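Local coordinates for mandalate racemase/muconate lactonizing enzyme (Unidentified, PDB 4E4U), which is a putative member of the mandelate racemase/muconate lactonizing enzyme family within the enolase superfamily, probably an isomerase or lyase acting on a carboxylate substrate, at residues Met1-Ser5 with Leu62-Pro67; Arg126-Tyr130 with Asp203-His209; Ser277-Asn282 with Ala304-Leu310. All blocks are in the same frame, centred on the assembly; numbering follows the deposited sequence.

Contact 1: Met1-Ser5 with Leu62-Pro67; sequences MKIVS and LLNRDP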
loop_
_atom_site.group_PDB
_atom_site.type_symbol
_atom_site.label_atom_id
_atom_site.label_comp_id
_atom_site.label_asym_id
_atom_site.label_seq_id
_atom_site.Cartn_x
_atom_site.Cartn_y
_atom_site.Cartn_z
ATOM N N MET A 1 23.577 -16.505 -43.368
ATOM C CA MET A 1 24.548 -16.813 -42.331
ATOM C C MET A 1 23.947 -17.663 -41.224
ATOM O O MET A 1 22.906 -17.312 -40.679
ATOM C CB MET A 1 25.027 -15.535 -41.683
ATOM C CG MET A 1 25.981 -15.830 -40.584
ATOM S SD MET A 1 27.431 -16.373 -41.426
ATOM C CE MET A 1 28.536 -15.135 -40.753
ATOM N N LYS A 2 24.617 -18.755 -40.861
ATOM C CA LYS A 2 24.112 -19.592 -39.779
ATOM C C LYS A 2 25.210 -20.278 -38.967
ATOM O O LYS A 2 26.308 -20.513 -39.463
ATOM C CB LYS A 2 23.130 -20.634 -40.319
ATOM C CG LYS A 2 23.782 -21.753 -41.099
ATOM C CD LYS A 2 22.733 -22.672 -41.715
ATOM C CE LYS A 2 23.379 -23.853 -42.434
ATOM N NZ LYS A 2 22.381 -24.874 -42.853
ATOM N N ILE A 3 24.899 -20.593 -37.713
ATOM C CA ILE A 3 25.836 -21.301 -36.846
ATOM C C ILE A 3 25.813 -22.778 -37.196
ATOM O O ILE A 3 24.747 -23.397 -37.215
ATOM C CB ILE A 3 25.451 -21.156 -35.363
ATOM C CG1 ILE A 3 25.402 -19.683 -34.955
ATOM C CG2 ILE A 3 26.424 -21.934 -34.486
ATOM C CD1 ILE A 3 26.729 -18.966 -35.103
ATOM N N VAL A 4 26.979 -23.353 -37.471
ATOM C CA VAL A 4 27.019 -24.753 -37.884
ATOM C C VAL A 4 27.764 -25.668 -36.919
ATOM O O VAL A 4 27.651 -26.890 -37.018
ATOM C CB VAL A 4 27.595 -24.926 -39.312
ATOM C CG1 VAL A 4 26.719 -24.213 -40.330
ATOM C CG2 VAL A 4 29.041 -24.423 -39.389
ATOM N N SER A 5 28.520 -25.097 -35.985
ATOM C CA SER A 5 29.286 -25.935 -35.066
ATOM C C SER A 5 29.629 -25.255 -33.748
ATOM O O SER A 5 29.678 -24.026 -33.657
ATOM C CB SER A 5 30.567 -26.441 -35.728
ATOM O OG SER A 5 31.455 -25.375 -35.988
ATOM N N LEU A 62 20.142 -23.654 -31.153
ATOM C CA LEU A 62 21.030 -22.746 -31.893
ATOM C C LEU A 62 21.590 -23.318 -33.195
ATOM O O LEU A 62 21.779 -22.580 -34.160
ATOM C CB LEU A 62 22.181 -22.244 -31.012
ATOM C CG LEU A 62 23.091 -21.170 -31.630
ATOM C CD1 LEU A 62 22.280 -19.971 -32.141
ATOM C CD2 LEU A 62 24.143 -20.721 -30.631
ATOM N N LEU A 63 21.873 -24.617 -33.222
ATOM C CA LEU A 63 22.412 -25.240 -34.426
ATOM C C LEU A 63 21.573 -24.887 -35.655
ATOM O O LEU A 63 20.345 -25.013 -35.635
ATOM C CB LEU A 63 22.498 -26.757 -34.259
ATOM C CG LEU A 63 22.938 -27.545 -35.499
ATOM C CD1 LEU A 63 24.363 -27.180 -35.928
ATOM C CD2 LEU A 63 22.823 -29.045 -35.266
ATOM N N ASN A 64 22.255 -24.399 -36.693
ATOM C CA ASN A 64 21.659 -24.008 -37.971
ATOM C C ASN A 64 20.808 -22.743 -37.956
ATOM O O ASN A 64 20.075 -22.475 -38.910
ATOM C CB ASN A 64 20.926 -25.183 -38.627
ATOM C CG ASN A 64 21.878 -26.257 -39.088
ATOM O OD1 ASN A 64 22.963 -25.959 -39.586
ATOM N ND2 ASN A 64 21.495 -27.509 -38.905
ATOM N N ARG A 65 20.937 -21.952 -36.896
ATOM C CA ARG A 65 20.210 -20.689 -36.775
ATOM C C ARG A 65 21.115 -19.489 -37.069
ATOM O O ARG A 65 22.341 -19.569 -36.948
ATOM C CB ARG A 65 19.602 -20.543 -35.373
ATOM C CG ARG A 65 18.605 -21.630 -35.008
ATOM C CD ARG A 65 17.342 -21.568 -35.852
ATOM N NE ARG A 65 16.467 -22.693 -35.539
ATOM C CZ ARG A 65 15.316 -22.947 -36.151
ATOM N NH1 ARG A 65 14.879 -22.147 -37.113
ATOM N NH2 ARG A 65 14.599 -24.005 -35.795
ATOM N N ASP A 66 20.504 -18.373 -37.443
ATOM C CA ASP A 66 21.236 -17.142 -37.722
ATOM C C ASP A 66 21.735 -16.533 -36.407
ATOM O O ASP A 66 20.940 -16.303 -35.498
ATOM C CB ASP A 66 20.285 -16.169 -38.427
ATOM C CG ASP A 66 20.986 -14.960 -39.011
ATOM O OD1 ASP A 66 21.942 -14.445 -38.394
ATOM O OD2 ASP A 66 20.561 -14.513 -40.101
ATOM N N PRO A 67 23.047 -16.249 -36.302
ATOM C CA PRO A 67 23.555 -15.647 -35.058
ATOM C C PRO A 67 22.939 -14.288 -34.719
ATOM O O PRO A 67 22.977 -13.888 -33.553
ATOM C CB PRO A 67 25.058 -15.487 -35.331
ATOM C CG PRO A 67 25.177 -15.467 -36.819
ATOM C CD PRO A 67 24.120 -16.425 -37.299
HETATM O O HOH W 1 21.352 -14.885 -42.752
#

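Contact 2: Arg126-Tyr130 with Asp203-His209; sequences RSYTY and DLLFGTH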
loop_
_atom_site.group_PDB
_atom_site.type_symbol
_atom_site.label_atom_id
_atom_site.label_comp_id
_atom_site.label_asym_id
_atom_site.label_seq_id
_atom_site.Cartn_x
_atom_site.Cartn_y
_atom_site.Cartn_z
ATOM N N ARG A 126 35.927 2.758 -15.028
ATOM C CA ARG A 126 36.347 2.657 -13.640
ATOM C C ARG A 126 36.272 1.196 -13.200
ATOM O O ARG A 126 35.299 0.496 -13.497
ATOM C CB ARG A 126 35.446 3.522 -12.753
ATOM C CG ARG A 126 35.901 3.607 -11.305
ATOM C CD ARG A 126 34.858 4.294 -10.444
ATOM N NE ARG A 126 35.282 4.352 -9.050
ATOM C CZ ARG A 126 34.495 4.703 -8.038
ATOM N NH1 ARG A 126 33.226 5.036 -8.260
ATOM N NH2 ARG A 126 34.977 4.719 -6.799
ATOM N N SER A 127 37.297 0.733 -12.497
ATOM C CA SER A 127 37.321 -0.657 -12.063
ATOM C C SER A 127 37.670 -0.804 -10.587
ATOM O O SER A 127 38.127 0.141 -9.945
ATOM C CB SER A 127 38.288 -1.474 -12.917
ATOM O OG SER A 127 39.624 -1.169 -12.587
ATOM N N TYR A 128 37.435 -1.994 -10.050
ATOM C CA TYR A 128 37.853 -2.304 -8.695
ATOM C C TYR A 128 38.378 -3.718 -8.664
ATOM O O TYR A 128 38.154 -4.484 -9.602
ATOM C CB TYR A 128 36.699 -2.167 -7.715
ATOM C CG TYR A 128 35.645 -3.252 -7.754
ATOM C CD1 TYR A 128 35.770 -4.401 -6.975
ATOM C CD2 TYR A 128 34.484 -3.091 -8.495
ATOM C CE1 TYR A 128 34.770 -5.377 -6.959
ATOM C CE2 TYR A 128 33.486 -4.062 -8.491
ATOM C CZ TYR A 128 33.630 -5.201 -7.721
ATOM O OH TYR A 128 32.642 -6.160 -7.699
ATOM N N THR A 129 39.063 -4.070 -7.583
ATOM C CA THR A 129 39.427 -5.460 -7.369
ATOM C C THR A 129 39.181 -5.878 -5.924
ATOM O O THR A 129 39.190 -5.046 -5.011
ATOM C CB THR A 129 40.904 -5.737 -7.752
ATOM O OG1 THR A 129 41.187 -7.136 -7.601
ATOM C CG2 THR A 129 41.860 -4.918 -6.886
ATOM N N TYR A 130 38.929 -7.168 -5.725
ATOM C CA TYR A 130 39.062 -7.763 -4.406
ATOM C C TYR A 130 40.495 -7.583 -3.934
ATOM O O TYR A 130 41.436 -7.553 -4.738
ATOM C CB TYR A 130 38.784 -9.264 -4.465
ATOM C CG TYR A 130 37.443 -9.704 -3.929
ATOM C CD1 TYR A 130 37.100 -9.510 -2.599
ATOM C CD2 TYR A 130 36.528 -10.337 -4.755
ATOM C CE1 TYR A 130 35.877 -9.924 -2.107
ATOM C CE2 TYR A 130 35.303 -10.756 -4.275
ATOM C CZ TYR A 130 34.981 -10.544 -2.948
ATOM O OH TYR A 130 33.758 -10.957 -2.468
ATOM N N ASP A 203 36.973 4.048 -2.628
ATOM C CA ASP A 203 35.785 3.566 -1.949
ATOM C C ASP A 203 35.986 2.171 -1.369
ATOM O O ASP A 203 36.754 1.362 -1.906
ATOM C CB ASP A 203 34.598 3.543 -2.914
ATOM C CG ASP A 203 33.940 4.905 -3.063
ATOM O OD1 ASP A 203 33.392 5.423 -2.061
ATOM O OD2 ASP A 203 33.958 5.458 -4.187
ATOM N N LEU A 204 35.291 1.911 -0.264
ATOM C CA LEU A 204 35.214 0.575 0.304
ATOM C C LEU A 204 33.998 -0.137 -0.259
ATOM O O LEU A 204 32.884 0.402 -0.236
ATOM C CB LEU A 204 35.046 0.644 1.822
ATOM C CG LEU A 204 36.029 1.482 2.633
ATOM C CD1 LEU A 204 35.711 1.394 4.117
ATOM C CD2 LEU A 204 37.430 1.026 2.378
ATOM N N LEU A 205 34.208 -1.349 -0.755
ATOM C CA LEU A 205 33.125 -2.200 -1.227
ATOM C C LEU A 205 33.035 -3.363 -0.259
ATOM O O LEU A 205 33.957 -4.175 -0.168
ATOM C CB LEU A 205 33.416 -2.699 -2.643
ATOM C CG LEU A 205 33.788 -1.609 -3.640
ATOM C CD1 LEU A 205 34.177 -2.208 -4.969
ATOM C CD2 LEU A 205 32.652 -0.633 -3.809
ATOM N N PHE A 206 31.949 -3.427 0.502
ATOM C CA PHE A 206 31.839 -4.469 1.505
ATOM C C PHE A 206 31.243 -5.702 0.834
ATOM O O PHE A 206 30.037 -5.768 0.591
ATOM C CB PHE A 206 31.022 -4.006 2.715
ATOM C CG PHE A 206 31.255 -4.840 3.929
ATOM C CD1 PHE A 206 32.327 -4.580 4.773
ATOM C CD2 PHE A 206 30.423 -5.908 4.208
ATOM C CE1 PHE A 206 32.548 -5.363 5.884
ATOM C CE2 PHE A 206 30.638 -6.694 5.316
ATOM C CZ PHE A 206 31.699 -6.425 6.154
ATOM N N GLY A 207 32.113 -6.651 0.501
ATOM C CA GLY A 207 31.787 -7.694 -0.455
ATOM C C GLY A 207 31.247 -8.981 0.122
ATOM O O GLY A 207 31.733 -10.070 -0.205
ATOM N N THR A 208 30.226 -8.860 0.962
ATOM C CA THR A 208 29.583 -10.019 1.569
ATOM C C THR A 208 28.973 -10.965 0.527
ATOM O O THR A 208 28.794 -10.597 -0.649
ATOM C CB THR A 208 28.547 -9.581 2.625
ATOM O OG1 THR A 208 28.182 -8.210 2.401
ATOM C CG2 THR A 208 29.161 -9.675 4.006
ATOM N N HIS A 209 28.668 -12.179 0.976
ATOM C CA HIS A 209 28.248 -13.295 0.124
ATOM C C HIS A 209 26.919 -13.900 0.613
ATOM O O HIS A 209 26.724 -15.115 0.560
ATOM C CB HIS A 209 29.314 -14.400 0.138
ATOM C CG HIS A 209 30.553 -14.087 -0.646
ATOM N ND1 HIS A 209 31.600 -13.356 -0.136
ATOM C CD2 HIS A 209 30.927 -14.458 -1.898
ATOM C CE1 HIS A 209 32.560 -13.269 -1.039
ATOM N NE2 HIS A 209 32.176 -13.928 -2.116
#

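Contact 3: Ser277-Asn282 with Ala304-Leu310; sequences SILQLN and AQIAPHL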
loop_
_atom_site.group_PDB
_atom_site.type_symbol
_atom_site.label_atom_id
_atom_site.label_comp_id
_atom_site.label_asym_id
_atom_site.label_seq_id
_atom_site.Cartn_x
_atom_site.Cartn_y
_atom_site.Cartn_z
ATOM N N SER A 277 20.175 -0.783 -5.245
ATOM C CA SER A 277 20.358 0.369 -6.124
ATOM C C SER A 277 21.555 0.203 -7.049
ATOM O O SER A 277 21.816 1.059 -7.892
ATOM C CB SER A 277 20.522 1.646 -5.312
ATOM O OG SER A 277 21.635 1.539 -4.449
ATOM N N ILE A 278 22.288 -0.893 -6.877
ATOM C CA ILE A 278 23.451 -1.194 -7.700
ATOM C C ILE A 278 23.320 -2.654 -8.112
ATOM O O ILE A 278 23.255 -3.537 -7.258
ATOM C CB ILE A 278 24.762 -0.958 -6.920
ATOM C CG1 ILE A 278 24.901 0.525 -6.546
ATOM C CG2 ILE A 278 25.977 -1.401 -7.731
ATOM C CD1 ILE A 278 25.972 0.797 -5.495
ATOM N N LEU A 279 23.236 -2.898 -9.421
ATOM C CA LEU A 279 22.982 -4.236 -9.942
ATOM C C LEU A 279 24.252 -4.886 -10.453
ATOM O O LEU A 279 24.890 -4.387 -11.387
ATOM C CB LEU A 279 21.957 -4.197 -11.071
ATOM C CG LEU A 279 20.617 -3.561 -10.755
ATOM C CD1 LEU A 279 19.638 -3.798 -11.900
ATOM C CD2 LEU A 279 20.053 -4.099 -9.460
ATOM N N GLN A 280 24.597 -6.011 -9.842
ATOM C CA GLN A 280 25.827 -6.725 -10.136
ATOM C C GLN A 280 25.572 -7.937 -11.024
ATOM O O GLN A 280 25.973 -9.062 -10.719
ATOM C CB GLN A 280 26.505 -7.125 -8.834
ATOM C CG GLN A 280 26.805 -5.925 -7.956
ATOM C CD GLN A 280 27.346 -6.309 -6.608
ATOM O OE1 GLN A 280 26.735 -7.095 -5.883
ATOM N NE2 GLN A 280 28.496 -5.741 -6.251
ATOM N N LEU A 281 24.915 -7.694 -12.147
ATOM C CA LEU A 281 24.696 -8.746 -13.123
ATOM C C LEU A 281 26.033 -9.316 -13.603
ATOM O O LEU A 281 27.032 -8.592 -13.723
ATOM C CB LEU A 281 23.881 -8.192 -14.299
ATOM C CG LEU A 281 24.521 -7.073 -15.132
ATOM C CD1 LEU A 281 25.375 -7.602 -16.282
ATOM C CD2 LEU A 281 23.455 -6.134 -15.673
ATOM N N ASN A 282 26.046 -10.614 -13.881
ATOM C CA ASN A 282 27.150 -11.229 -14.599
ATOM C C ASN A 282 26.620 -11.569 -15.986
ATOM O O ASN A 282 25.636 -12.319 -16.113
ATOM C CB ASN A 282 27.662 -12.468 -13.868
ATOM C CG ASN A 282 28.904 -13.049 -14.514
ATOM O OD1 ASN A 282 28.928 -13.302 -15.724
ATOM N ND2 ASN A 282 29.939 -13.275 -13.715
ATOM N N ALA A 304 18.830 3.369 -10.802
ATOM C CA ALA A 304 19.834 2.459 -10.268
ATOM C C ALA A 304 21.020 2.402 -11.224
ATOM O O ALA A 304 20.923 2.825 -12.381
ATOM C CB ALA A 304 19.235 1.062 -10.044
ATOM N N GLN A 305 22.132 1.861 -10.748
ATOM C CA GLN A 305 23.337 1.749 -11.555
ATOM C C GLN A 305 23.716 0.294 -11.758
ATOM O O GLN A 305 23.256 -0.592 -11.032
ATOM C CB GLN A 305 24.497 2.468 -10.872
ATOM C CG GLN A 305 24.285 3.950 -10.689
ATOM C CD GLN A 305 25.397 4.572 -9.883
ATOM O OE1 GLN A 305 25.504 4.353 -8.664
ATOM N NE2 GLN A 305 26.269 5.326 -10.559
ATOM N N ILE A 306 24.526 0.022 -12.775
ATOM C CA ILE A 306 25.060 -1.325 -12.934
ATOM C C ILE A 306 26.543 -1.366 -12.596
ATOM O O ILE A 306 27.298 -0.431 -12.868
ATOM C CB ILE A 306 24.816 -1.941 -14.337
ATOM C CG1 ILE A 306 25.707 -1.285 -15.396
ATOM C CG2 ILE A 306 23.334 -1.875 -14.706
ATOM C CD1 ILE A 306 25.769 -2.068 -16.691
ATOM N N ALA A 307 26.932 -2.460 -11.962
ATOM C CA ALA A 307 28.316 -2.713 -11.584
ATOM C C ALA A 307 28.560 -4.192 -11.831
ATOM O O ALA A 307 28.445 -5.007 -10.912
ATOM C CB ALA A 307 28.541 -2.372 -10.122
ATOM N N PRO A 308 28.860 -4.559 -13.084
ATOM C CA PRO A 308 28.858 -5.988 -13.412
ATOM C C PRO A 308 29.862 -6.801 -12.605
ATOM O O PRO A 308 30.992 -6.371 -12.331
ATOM C CB PRO A 308 29.211 -6.013 -14.901
ATOM C CG PRO A 308 28.779 -4.674 -15.411
ATOM C CD PRO A 308 29.072 -3.720 -14.276
ATOM N N HIS A 309 29.412 -7.991 -12.231
ATOM C CA HIS A 309 30.201 -8.943 -11.469
ATOM C C HIS A 309 31.146 -9.696 -12.391
ATOM O O HIS A 309 30.824 -9.965 -13.556
ATOM C CB HIS A 309 29.248 -9.933 -10.793
ATOM C CG HIS A 309 29.924 -11.147 -10.239
ATOM N ND1 HIS A 309 30.077 -12.308 -10.964
ATOM C CD2 HIS A 309 30.457 -11.394 -9.018
ATOM C CE1 HIS A 309 30.699 -13.209 -10.224
ATOM N NE2 HIS A 309 30.938 -12.678 -9.040
ATOM N N LEU A 310 32.307 -10.060 -11.864
ATOM C CA LEU A 310 33.238 -10.881 -12.613
ATOM C C LEU A 310 34.045 -11.758 -11.654
ATOM O O LEU A 310 34.821 -11.254 -10.844
ATOM C CB LEU A 310 34.156 -9.992 -13.458
ATOM C CG LEU A 310 34.599 -10.521 -14.819
ATOM C CD1 LEU A 310 35.477 -11.753 -14.656
ATOM C CD2 LEU A 310 33.392 -10.815 -15.705
HETATM O O HOH W 2 23.113 3.515 -7.354
HETATM O O HOH W 3 30.268 -5.860 -8.806
#

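Contact 1: Met1-Ser5 with Leu62-Pro67
Ile-3 is gripped through both of its backbone polar atoms by the turn that follows helix 47-61: its N donates to Arg-65 O at 2.9 Å, and its O accepts from Asn-64 N at 2.7 Å. The carbonyl of Arg-65 also receives the CA-H of Lys-2, while Met-1 O takes the CA-H of Asp-66. In the Ile-3 side chain, chi1 of -58° and chi2 of -61° together bring CD1 to Pro-67 CB at 3.9 Å, and CG1 lies 4.2 Å from Leu-62 CD1. Met-1 crosses the same proline at about a right angle, its CG 3.8 Å from Pro-67 CD, before the chain bends and carries the sulfur away. Lys-2 begins with CG wedged between backbone N and carbonyl carbon (chi1 73°), then runs extended alongside Asn-64, both pointing the same way, with CE 3.6 Å from Asn-64 OD1. A water accepts from Met-1 N and donates to Asp-66 OD2, tying the chain terminus to a carboxylate whose other oxygen bonds His-68 N. Leu-62 to Arg-65 form a type II beta turn, closed by Arg-65 N to Leu-62 O, which docks on the outer edge of the three-stranded antiparallel sheet of the N-terminal domain, next to the classic beta bulge at Val-4 and Ser-5.

Contact 2: Arg126-Tyr130 with Asp203-His209
The ring of Tyr-128 carries Leu-205 CD1 over one face; the methyl stands 3.5 Å from the ring centroid, 19° off the normal, in a CH-pi contact displaced toward CG. The guanidinium of Arg-126 meets Asp-203 at its edge: NH2 donates to OD2 at 2.9 Å, almost exactly in the guanidinium plane and onto the anti lone pair, with the two planes 51° apart. A fully extended chain, with CG anti to N (chi1 -173°), brings the arginine across to this salt bridge. At the other end Tyr-130 OH donates a weak bond to Gly-207 O, 3.2 Å away near the plane of the tyrosine ring, and lies 3.0 Å from His-209 CE1. Partners around the contact hold the polar ends: Thr-161 bonds Arg-126 NE, Lys-164 NZ the hydroxyl of Tyr-128, and Asp-166 the ND1 of His-209. Asp-203 OD1 pairs with Arg-219 of the fourth subunit, so the carboxylate joins two charges. Strands 125-130 and 203-206 are not direct neighbours; strand 162-165 lies between them, and their inward side chains meet across the interior of the barrel domain characteristic of the enolase superfamily.

Contact 3: Ser277-Asn282 with Ala304-Leu310
Leu-279 is bonded to segment 304-310 through both backbone polar atoms, its N donating to Gln-305 O at 2.8 Å and its O accepting from Ala-307 N at 2.9 Å. Gln-305 N to Ser-277 O precedes this pair and His-309 N to Leu-281 O follows it, giving a parallel pairing that persists beyond the regular strands. CA-H groups of Ile-278, Ile-306, Gln-280 and Pro-308 point at carbonyls across the seam. Among side chains, Ile-278 CG2 packs on Ala-307 CB at 3.6 Å. At the C-terminal end Asn-282 ND2 donates to His-309 ND1 at 2.9 Å, nearly in both the ring and the amide plane although these planes are turned 48° apart. In His-309, chi1 of 167° turns the imidazole away from its own backbone N and onto the asparagine.

A second shell fixes these groups. Asn-282 OD1 accepts from Ala-284 N and its ND2 also donates to Asn-312, which sets the amide's rotation; Tyr-41 meets the His-309 ring. One water donates to Ser-277 O and Gln-305 OE1, the latter also bonded to Gln-178 of the fourth subunit. Another donates to Ala-307 O and weakly accepts from Gln-280 NE2, itself held by Glu-233.

The two strands form a beta-alpha-beta unit with helix 289-301. Leu-279 packs on that helix and on helix 263-272, and Ile-306 meets helix 314-325, while strand 255-257 continues the sheet beyond Ser-277 to Gln-280.

Contacts 2 and 3 belong to the same barrel sheet: their centres are 12 Å apart and their nearest atoms about 4 Å, without touching. Glu-334 connects their surroundings, packing against Tyr-128 and Tyr-130 of contact 2 and bonding Leu-310 N of contact 3. Contact 1 belongs to the N-terminal domain, its centre 39 Å from that of contact 2, on the opposite side of the chain's centre, and 31 Å from the centre of contact 3. In this superfamily the active site usually lies at the C-terminal ends of the barrel strands, toward which Tyr-130, His-209, Asn-282 and His-309 lie. The bound dimercaptobutanediol is lined by Tyr-132, Cys-151, Glu-154, Asn-155 and Leu-158, outside all three contacts.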